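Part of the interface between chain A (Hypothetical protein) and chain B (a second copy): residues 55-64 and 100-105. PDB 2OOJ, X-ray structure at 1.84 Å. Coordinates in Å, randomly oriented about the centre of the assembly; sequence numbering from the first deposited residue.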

# COMPACT_ATOMS: atom_id res chain seq x y z
N MSE A 55 -7.71 -9.62 -5.35
CA MSE A 55 -8.90 -10.37 -4.99
C MSE A 55 -8.45 -11.81 -5.01
O MSE A 55 -7.76 -12.21 -5.93
CB MSE A 55 -9.96 -10.16 -6.10
CG MSE A 55 -11.25 -10.95 -5.97
SE MSE A 55 -12.22 -10.45 -4.35
CE MSE A 55 -12.06 -8.67 -4.39
N THR A 56 -8.86 -12.59 -4.02
CA THR A 56 -8.50 -14.02 -3.93
C THR A 56 -9.73 -14.85 -4.29
O THR A 56 -10.80 -14.30 -4.53
CB THR A 56 -8.02 -14.39 -2.49
OG1 THR A 56 -9.14 -14.46 -1.58
CG2 THR A 56 -7.00 -13.40 -1.98
N ALA A 57 -9.56 -16.17 -4.33
CA ALA A 57 -10.66 -17.08 -4.67
C ALA A 57 -11.59 -17.36 -3.50
O ALA A 57 -12.56 -18.09 -3.63
CB ALA A 57 -10.08 -18.38 -5.24
N VAL A 58 -11.30 -16.79 -2.34
CA VAL A 58 -12.11 -17.01 -1.17
C VAL A 58 -12.95 -15.78 -0.98
O VAL A 58 -12.46 -14.66 -1.13
CB VAL A 58 -11.23 -17.31 0.05
CG1 VAL A 58 -12.06 -17.32 1.36
CG2 VAL A 58 -10.53 -18.62 -0.18
N LYS A 59 -14.23 -15.98 -0.69
CA LYS A 59 -15.13 -14.84 -0.56
C LYS A 59 -14.72 -13.93 0.59
O LYS A 59 -14.37 -14.38 1.69
CB LYS A 59 -16.60 -15.28 -0.41
CG LYS A 59 -16.99 -15.62 1.02
N GLY A 60 -14.79 -12.64 0.33
CA GLY A 60 -14.50 -11.62 1.33
C GLY A 60 -13.03 -11.49 1.70
O GLY A 60 -12.69 -10.86 2.71
N SER A 61 -12.16 -12.12 0.91
CA SER A 61 -10.73 -12.05 1.17
C SER A 61 -10.05 -11.30 0.01
O SER A 61 -10.08 -11.75 -1.13
CB SER A 61 -10.16 -13.44 1.41
OG SER A 61 -10.30 -13.82 2.78
N ALA A 62 -9.44 -10.16 0.33
CA ALA A 62 -8.84 -9.29 -0.68
C ALA A 62 -7.89 -8.29 -0.03
O ALA A 62 -7.91 -8.11 1.18
CB ALA A 62 -9.92 -8.53 -1.41
N GLY A 63 -7.03 -7.67 -0.82
CA GLY A 63 -6.17 -6.61 -0.31
C GLY A 63 -6.21 -5.41 -1.23
O GLY A 63 -6.38 -5.56 -2.44
N TYR A 64 -6.06 -4.23 -0.67
CA TYR A 64 -5.97 -2.99 -1.47
C TYR A 64 -4.88 -2.13 -0.91
O TYR A 64 -4.65 -2.12 0.31
CB TYR A 64 -7.30 -2.21 -1.38
CG TYR A 64 -8.50 -3.07 -1.70
CD1 TYR A 64 -9.15 -3.82 -0.71
CD2 TYR A 64 -8.97 -3.18 -3.01
CE1 TYR A 64 -10.26 -4.63 -1.04
CE2 TYR A 64 -10.06 -4.00 -3.34
CZ TYR A 64 -10.70 -4.71 -2.36
OH TYR A 64 -11.78 -5.46 -2.71
N VAL B 100 1.65 -11.68 3.44
CA VAL B 100 0.93 -12.48 2.45
C VAL B 100 -0.56 -12.13 2.57
O VAL B 100 -1.08 -12.11 3.66
CB VAL B 100 1.12 -13.99 2.71
CG1 VAL B 100 0.17 -14.78 1.89
CG2 VAL B 100 2.57 -14.43 2.38
N VAL B 101 -1.22 -11.85 1.45
CA VAL B 101 -2.62 -11.54 1.46
C VAL B 101 -3.32 -12.85 1.77
O VAL B 101 -3.12 -13.83 1.05
CB VAL B 101 -3.11 -10.95 0.15
CG1 VAL B 101 -4.61 -10.67 0.19
CG2 VAL B 101 -2.37 -9.60 -0.14
N PRO B 102 -4.15 -12.85 2.81
CA PRO B 102 -4.88 -14.08 3.21
C PRO B 102 -5.65 -14.72 2.10
O PRO B 102 -6.40 -14.03 1.41
CB PRO B 102 -5.81 -13.59 4.31
CG PRO B 102 -5.03 -12.42 4.92
CD PRO B 102 -4.46 -11.73 3.72
N HIS B 103 -5.52 -16.04 1.99
CA HIS B 103 -6.15 -16.85 0.96
C HIS B 103 -5.62 -16.60 -0.46
O HIS B 103 -6.20 -17.12 -1.44
CB HIS B 103 -7.69 -16.73 1.04
CG HIS B 103 -8.27 -17.14 2.35
ND1 HIS B 103 -8.89 -16.26 3.20
CD2 HIS B 103 -8.33 -18.35 2.96
CE1 HIS B 103 -9.29 -16.89 4.29
NE2 HIS B 103 -8.98 -18.16 4.16
N SER B 104 -4.51 -15.84 -0.61
CA SER B 104 -3.87 -15.70 -1.90
C SER B 104 -3.00 -16.90 -2.26
O SER B 104 -2.61 -17.03 -3.42
CB SER B 104 -3.01 -14.42 -2.01
OG SER B 104 -1.87 -14.45 -1.13
N GLY B 105 -2.68 -17.73 -1.27
CA GLY B 105 -1.83 -18.91 -1.46
C GLY B 105 -2.54 -19.89 -2.37
O GLY B 105 -3.72 -20.20 -2.15
O HOH W 1 -6.61 -17.15 -4.34

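Two type II turns meet here, Val A58 to Ser A61 and Val B101 to Ser B104, each closed by a backbone hydrogen bond: Ser A61 N to Val A58 O at 3.3 Å and Ser B104 N to Val B101 O at 3.0 Å. Both carry positive phi at the third position, a value that favours glycine. Chain A places Gly A60 there, out of reach of the chain B stretch, whereas chain B places His B103, whose CA-to-CB bond points toward the chain A stretch and which has more of its surface covered by the opposing stretch (80 Å²) than any other residue here.

That imidazole is held in two ways. At its edge, ND1 of His B103 hydrogen-bonds to OG of Ser A61 at 2.8 Å; over one face, CG1 of Val A58 sits 3.9 Å from the ring centroid, nearly on the normal, in a CH-pi contact.

Thr A56 both braces its own loop and packs across the contact. Its OG1 donates to Ser A61 O at 2.9 Å and accepts from Val A58 N at 3.3 Å, while its CG2 lies 3.5 Å from Pro B102 O and its CB 3.4 Å from His B103 O. A water bridges Ala A57 N (3.1 Å) and His B103 O (2.9 Å). Farther along, Val B101 CG1 lies 4.0 Å from Gly A63 N, and an ideal CB on this glycine would come within a tight 3.4 Å of Val B101 CG2.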